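Tryptophanyl-tRNA synthetase (Thermus thermophilus, PDB 2EL7) joins L-tryptophan to tRNA(Trp) at the expense of ATP, working as a homodimeric class I aminoacyl-tRNA synthetase. Local coordinates at the interface of chains A and B. Numbering follows the deposited sequence. Chains: chain A/B, Tryptophanyl-tRNA synthetase.

Contact 1: the interface of chains A and B. Residues chain A 92, 322, 325-328; chain B 43-44, 47, 58-59, 85-86.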
loop_
_atom_site.group_PDB
_atom_site.type_symbol
_atom_site.label_atom_id
_atom_site.label_comp_id
_atom_site.label_asym_id
_atom_site.label_seq_id
_atom_site.Cartn_x
_atom_site.Cartn_y
_atom_site.Cartn_z
ATOM N N GLU A 92 -4.313 0.263 3.238
ATOM C CA GLU A 92 -3.635 0.726 4.441
ATOM C C GLU A 92 -3.224 -0.495 5.276
ATOM O O GLU A 92 -2.098 -0.574 5.797
ATOM C CB GLU A 92 -4.547 1.624 5.245
ATOM C CG GLU A 92 -3.883 2.169 6.475
ATOM C CD GLU A 92 -4.838 2.930 7.350
ATOM O OE1 GLU A 92 -5.926 3.267 6.850
ATOM O OE2 GLU A 92 -4.500 3.198 8.531
ATOM N N ARG A 322 -5.320 -0.197 13.781
ATOM C CA ARG A 322 -4.558 1.001 14.125
ATOM C C ARG A 322 -4.262 1.077 15.627
ATOM O O ARG A 322 -3.164 1.465 16.052
ATOM C CB ARG A 322 -5.301 2.271 13.642
ATOM C CG ARG A 322 -5.262 2.435 12.124
ATOM C CD ARG A 322 -5.759 3.766 11.591
ATOM N NE ARG A 322 -7.207 3.752 11.517
ATOM C CZ ARG A 322 -7.928 4.011 10.430
ATOM N NH1 ARG A 322 -9.244 3.946 10.520
ATOM N NH2 ARG A 322 -7.363 4.330 9.267
ATOM N N VAL A 325 -1.729 -1.879 16.774
ATOM C CA VAL A 325 -0.400 -1.647 16.219
ATOM C C VAL A 325 0.240 -0.513 17.035
ATOM O O VAL A 325 1.435 -0.250 16.937
ATOM C CB VAL A 325 -0.557 -1.293 14.703
ATOM C CG1 VAL A 325 0.335 -0.147 14.296
ATOM C CG2 VAL A 325 -0.305 -2.541 13.873
ATOM N N GLY A 326 -0.578 0.158 17.846
ATOM C CA GLY A 326 -0.081 1.232 18.687
ATOM C C GLY A 326 0.063 2.626 18.102
ATOM O O GLY A 326 0.873 3.417 18.605
ATOM N N LEU A 327 -0.706 2.946 17.060
ATOM C CA LEU A 327 -0.608 4.261 16.440
ATOM C C LEU A 327 -1.229 5.332 17.319
ATOM O O LEU A 327 -2.109 5.044 18.129
ATOM C CB LEU A 327 -1.328 4.265 15.086
ATOM C CG LEU A 327 -0.573 3.973 13.785
ATOM C CD1 LEU A 327 0.634 3.123 14.021
ATOM C CD2 LEU A 327 -1.548 3.332 12.800
ATOM N N LEU A 328 -0.761 6.566 17.163
ATOM C CA LEU A 328 -1.330 7.696 17.902
ATOM C C LEU A 328 -2.595 7.975 17.102
ATOM O O LEU A 328 -2.528 8.360 15.933
ATOM C CB LEU A 328 -0.415 8.927 17.834
ATOM C CG LEU A 328 -1.058 10.206 18.400
ATOM C CD1 LEU A 328 -1.344 10.020 19.900
ATOM C CD2 LEU A 328 -0.132 11.421 18.170
ATOM N N ASP B 43 5.148 8.068 11.433
ATOM C CA ASP B 43 4.960 6.987 12.370
ATOM C C ASP B 43 4.911 5.598 11.683
ATOM O O ASP B 43 5.302 4.595 12.288
ATOM C CB ASP B 43 3.716 7.271 13.255
ATOM C CG ASP B 43 2.423 7.478 12.457
ATOM O OD1 ASP B 43 2.491 7.919 11.299
ATOM O OD2 ASP B 43 1.321 7.212 13.009
ATOM N N TYR B 44 4.489 5.532 10.419
ATOM C CA TYR B 44 4.417 4.236 9.730
ATOM C C TYR B 44 5.799 3.652 9.427
ATOM O O TYR B 44 5.929 2.466 9.111
ATOM C CB TYR B 44 3.548 4.328 8.452
ATOM C CG TYR B 44 2.121 3.823 8.658
ATOM C CD1 TYR B 44 1.030 4.375 7.956
ATOM C CD2 TYR B 44 1.856 2.811 9.577
ATOM C CE1 TYR B 44 -0.304 3.926 8.187
ATOM C CE2 TYR B 44 0.539 2.353 9.814
ATOM C CZ TYR B 44 -0.532 2.909 9.129
ATOM O OH TYR B 44 -1.809 2.445 9.432
ATOM N N LEU B 47 7.166 0.761 11.912
ATOM C CA LEU B 47 6.851 -0.643 11.660
ATOM C C LEU B 47 7.819 -1.469 10.785
ATOM O O LEU B 47 7.777 -2.703 10.817
ATOM C CB LEU B 47 5.429 -0.773 11.081
ATOM C CG LEU B 47 4.229 -0.081 11.761
ATOM C CD1 LEU B 47 2.985 -0.896 11.492
ATOM C CD2 LEU B 47 4.406 0.041 13.248
ATOM N N LEU B 58 4.708 3.483 20.710
ATOM C CA LEU B 58 4.683 4.235 19.458
ATOM C C LEU B 58 3.844 5.511 19.556
ATOM O O LEU B 58 4.233 6.569 19.039
ATOM C CB LEU B 58 4.160 3.364 18.313
ATOM C CG LEU B 58 4.238 4.033 16.936
ATOM C CD1 LEU B 58 5.624 4.651 16.772
ATOM C CD2 LEU B 58 3.976 3.022 15.823
ATOM N N ALA B 59 2.695 5.414 20.214
ATOM C CA ALA B 59 1.838 6.580 20.364
ATOM C C ALA B 59 2.572 7.691 21.112
ATOM O O ALA B 59 2.642 8.822 20.615
ATOM C CB ALA B 59 0.538 6.215 21.084
ATOM N N SER B 85 0.148 8.583 9.590
ATOM C CA SER B 85 -1.039 7.715 9.567
ATOM C C SER B 85 -2.378 8.416 9.719
ATOM O O SER B 85 -3.412 7.774 9.625
ATOM C CB SER B 85 -0.940 6.629 10.643
ATOM O OG SER B 85 -0.852 7.180 11.951
ATOM N N HIS B 86 -2.380 9.721 9.963
ATOM C CA HIS B 86 -3.653 10.425 10.099
ATOM C C HIS B 86 -4.254 10.779 8.743
ATOM O O HIS B 86 -5.390 11.206 8.670
ATOM C CB HIS B 86 -3.510 11.683 10.978
ATOM C CG HIS B 86 -3.284 11.378 12.429
ATOM N ND1 HIS B 86 -3.258 12.355 13.404
ATOM C CD2 HIS B 86 -3.016 10.208 13.061
ATOM C CE1 HIS B 86 -2.981 11.798 14.572
ATOM N NE2 HIS B 86 -2.828 10.498 14.389
HETATM O O HOH W 1 1.673 6.773 15.412
HETATM O O HOH W 2 1.469 3.224 21.658
HETATM O O HOH W 3 -3.333 6.813 13.555
#

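Contact 2: the interface of chains A and B. Residues chain A 43, 59, 62-63, 83, 85-86, 300, 303-304; chain B 327-330.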
loop_
_atom_site.group_PDB
_atom_site.type_symbol
_atom_site.label_atom_id
_atom_site.label_comp_id
_atom_site.label_asym_id
_atom_site.label_seq_id
_atom_site.Cartn_x
_atom_site.Cartn_y
_atom_site.Cartn_z
ATOM N N ASP A 43 -10.298 -4.614 -9.390
ATOM C CA ASP A 43 -9.784 -3.704 -10.403
ATOM C C ASP A 43 -8.308 -3.347 -10.188
ATOM O O ASP A 43 -7.573 -3.150 -11.156
ATOM C CB ASP A 43 -10.673 -2.444 -10.487
ATOM C CG ASP A 43 -10.807 -1.702 -9.154
ATOM O OD1 ASP A 43 -11.286 -0.556 -9.170
ATOM O OD2 ASP A 43 -10.439 -2.242 -8.093
ATOM N N ALA A 59 -12.415 1.344 -16.394
ATOM C CA ALA A 59 -13.674 1.681 -15.735
ATOM C C ALA A 59 -14.821 0.891 -16.392
ATOM O O ALA A 59 -15.619 0.233 -15.710
ATOM C CB ALA A 59 -13.927 3.196 -15.831
ATOM N N THR A 62 -14.643 -2.783 -15.660
ATOM C CA THR A 62 -15.011 -3.086 -14.291
ATOM C C THR A 62 -16.510 -3.109 -14.150
ATOM O O THR A 62 -17.065 -3.961 -13.452
ATOM C CB THR A 62 -14.437 -2.054 -13.338
ATOM O OG1 THR A 62 -13.005 -2.121 -13.384
ATOM C CG2 THR A 62 -14.941 -2.278 -11.919
ATOM N N PHE A 63 -17.169 -2.181 -14.842
ATOM C CA PHE A 63 -18.620 -2.081 -14.785
ATOM C C PHE A 63 -19.271 -3.275 -15.486
ATOM O O PHE A 63 -20.308 -3.767 -15.034
ATOM C CB PHE A 63 -19.074 -0.769 -15.437
ATOM C CG PHE A 63 -20.548 -0.704 -15.696
ATOM C CD1 PHE A 63 -21.420 -0.332 -14.693
ATOM C CD2 PHE A 63 -21.063 -1.107 -16.927
ATOM C CE1 PHE A 63 -22.789 -0.370 -14.908
ATOM C CE2 PHE A 63 -22.422 -1.149 -17.150
ATOM C CZ PHE A 63 -23.289 -0.780 -16.134
ATOM N N VAL A 83 -16.593 -3.071 -5.708
ATOM C CA VAL A 83 -15.344 -2.910 -6.446
ATOM C C VAL A 83 -14.209 -2.663 -5.459
ATOM O O VAL A 83 -14.306 -1.778 -4.610
ATOM C CB VAL A 83 -15.410 -1.706 -7.411
ATOM C CG1 VAL A 83 -14.035 -1.484 -8.059
ATOM C CG2 VAL A 83 -16.472 -1.944 -8.465
ATOM N N SER A 85 -11.270 -1.043 -5.368
ATOM C CA SER A 85 -10.899 0.364 -5.136
ATOM C C SER A 85 -11.939 1.238 -4.420
ATOM O O SER A 85 -11.614 2.336 -3.973
ATOM C CB SER A 85 -10.481 1.060 -6.456
ATOM O OG SER A 85 -11.554 1.272 -7.360
ATOM N N HIS A 86 -13.182 0.784 -4.303
ATOM C CA HIS A 86 -14.188 1.585 -3.604
ATOM C C HIS A 86 -14.044 1.532 -2.087
ATOM O O HIS A 86 -14.595 2.361 -1.390
ATOM C CB HIS A 86 -15.602 1.186 -4.037
ATOM C CG HIS A 86 -15.901 1.555 -5.460
ATOM N ND1 HIS A 86 -17.163 1.475 -6.006
ATOM C CD2 HIS A 86 -15.085 1.984 -6.456
ATOM C CE1 HIS A 86 -17.109 1.833 -7.280
ATOM N NE2 HIS A 86 -15.861 2.146 -7.576
ATOM N N MET A 300 -24.831 0.018 -10.877
ATOM C CA MET A 300 -24.078 0.985 -10.092
ATOM C C MET A 300 -24.592 1.117 -8.658
ATOM O O MET A 300 -23.806 1.346 -7.739
ATOM C CB MET A 300 -24.070 2.349 -10.782
ATOM C CG MET A 300 -23.282 2.365 -12.106
ATOM S SD MET A 300 -21.522 1.937 -11.920
ATOM C CE MET A 300 -21.115 2.911 -10.498
ATOM N N LEU A 303 -23.484 -1.855 -6.664
ATOM C CA LEU A 303 -22.078 -1.648 -6.321
ATOM C C LEU A 303 -21.937 -0.651 -5.163
ATOM O O LEU A 303 -21.161 -0.865 -4.239
ATOM C CB LEU A 303 -21.280 -1.138 -7.546
ATOM C CG LEU A 303 -21.204 -2.095 -8.748
ATOM C CD1 LEU A 303 -20.332 -1.510 -9.835
ATOM C CD2 LEU A 303 -20.626 -3.434 -8.285
ATOM N N LEU A 304 -22.720 0.418 -5.211
ATOM C CA LEU A 304 -22.687 1.465 -4.203
ATOM C C LEU A 304 -23.095 0.920 -2.853
ATOM O O LEU A 304 -22.481 1.224 -1.835
ATOM C CB LEU A 304 -23.635 2.585 -4.604
ATOM C CG LEU A 304 -23.374 3.984 -4.034
ATOM C CD1 LEU A 304 -22.113 4.547 -4.688
ATOM C CD2 LEU A 304 -24.584 4.919 -4.303
ATOM N N LEU B 327 -9.811 3.931 -12.852
ATOM C CA LEU B 327 -10.716 3.195 -11.981
ATOM C C LEU B 327 -12.153 3.706 -12.149
ATOM O O LEU B 327 -12.384 4.893 -12.422
ATOM C CB LEU B 327 -10.296 3.357 -10.508
ATOM C CG LEU B 327 -8.837 3.033 -10.156
ATOM C CD1 LEU B 327 -8.635 3.304 -8.677
ATOM C CD2 LEU B 327 -8.470 1.579 -10.515
ATOM N N LEU B 328 -13.104 2.790 -11.980
ATOM C CA LEU B 328 -14.530 3.084 -12.032
ATOM C C LEU B 328 -14.914 3.946 -10.824
ATOM O O LEU B 328 -14.719 3.537 -9.680
ATOM C CB LEU B 328 -15.315 1.787 -11.955
ATOM C CG LEU B 328 -16.826 1.977 -11.904
ATOM C CD1 LEU B 328 -17.306 2.650 -13.206
ATOM C CD2 LEU B 328 -17.487 0.601 -11.689
ATOM N N LEU B 329 -15.446 5.140 -11.058
ATOM C CA LEU B 329 -15.834 5.983 -9.938
ATOM C C LEU B 329 -17.296 5.721 -9.572
ATOM O O LEU B 329 -18.151 5.511 -10.431
ATOM C CB LEU B 329 -15.591 7.467 -10.262
ATOM C CG LEU B 329 -14.127 7.855 -10.587
ATOM C CD1 LEU B 329 -14.094 9.344 -10.889
ATOM C CD2 LEU B 329 -13.146 7.525 -9.433
ATOM N N PRO B 330 -17.591 5.699 -8.275
ATOM C CA PRO B 330 -18.955 5.455 -7.813
ATOM C C PRO B 330 -19.860 6.668 -8.042
ATOM O O PRO B 330 -21.057 6.471 -8.399
ATOM C CB PRO B 330 -18.755 5.126 -6.336
ATOM C CG PRO B 330 -17.564 5.970 -5.954
ATOM C CD PRO B 330 -16.644 5.794 -7.146
HETATM O O HOH W 4 -12.080 0.266 -11.749
#

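Contact 1: the interface of chains A and B
The backbone carbonyl oxygen of A:Leu328 is gripped twice: B:His86 NE2 donates to A:Leu328 O over 2.7 Å, and water 3 sits 2.9 Å from A:Leu328 O and also meets the hydroxyl of B:Ser85. The imidazole points its edge at this oxygen, which lies almost in the ring plane, yet NE2 stands above the carbonyl plane. On the other side of the same residue, A:Leu328 N holds water 1 at 3.0 Å, and the water passes to the B:Asp43 carboxylate. That carboxylate, with CG in the crowded position between backbone N and carbonyl carbon (chi1 57°), takes B:Ser85 N on OD1 and B:Ser85 OG on OD2, both syn, so its rotation is fixed. A:Leu327 fills the middle. Its CD2 meets the rim of B:Tyr44 at CE2, 3.8 Å away, crossing at about a right angle, while CD1 lies alongside B:Leu58 CD2. The far tip of the tyrosine, OH, bonds to A:Glu92 OE2 at 2.9 Å through the anti lone pair; the extended glutamate is also salt-bridged to A:Arg322, which would help keep it charged. An alanine here in place of B:Tyr44 would probably loosen this corner, removing both the hydroxyl that bonds A:Glu92 and the ring rim against A:Leu327. On the ring's face, B:Ser85 CB stands 3.7 Å above the plane, displaced from the ring centre.

Contact 2: the interface of chains A and B
The last ordered stretch of chain B, residues 327-330 near the C-terminus, lies extended across chain A, meeting the 3-10 helices 43-48 and 84-86, helix 55-72 and helix 296-324. B:Leu328 is its plug, with 135 Å² of surface hidden by the partner. CG is anti to the backbone N (chi1 176°), which sends the branched tip inward: CD2 reaches A:Thr62 CG2 obliquely and, at 4.0 Å, A:Leu303 CD1, which comes in across it. At the base of this side chain, A:Ala59 CB touches B:Leu328 CA at 3.8 Å. The backbone of the plug is held at both ends. B:Leu328 N meets water 4 at 2.7 Å in a nearly straight bond, and the water is shared with the hydroxyl of A:Thr62 and the carboxylate oxygen OD1 of A:Asp43. A:His86 NE2 donates to B:Leu328 O over 2.8 Å, with the donor above the carbonyl plane. The imidazole is clamped: A:Val83 CB stands over the centre of one face, and B:Pro330 CD lies 3.7 Å above the other, nearer the ring's edge atoms. The proline and the histidine run antiparallel alongside each other, and the proline CB meets A:Leu304 CD1 at 3.8 Å. A:Met300, bent at chi2 and chi3, brings CE beside the carbonyl of B:Leu329. At the tail's start, B:Leu327 CD1 packs on A:Ser85 CB at 3.7 Å. Apolar side-chain fit and backbone recognition thus dock one subunit's tail on the other, helping to hold the homodimer together.

Contact 1 and contact 2, whose C-alpha centres lie about 29 Å apart, belong to the same two-fold interface with the chains exchanged. Residues 327 and 328 of one subunit meet 43, 59, 85 and 86 of the other in both, so each subunit both gives a tail and receives one. Contact 1 extends toward helix 89-99 and the end of helix 296-324 of the tail-giving chain, whereas contact 2 follows the tail outward onto the partner's helix 296-324. Leu327 is modelled with different side-chain torsions in the two copies, which at this resolution may not be a real difference. This reciprocal exchange ties the homodimer together at two separated places.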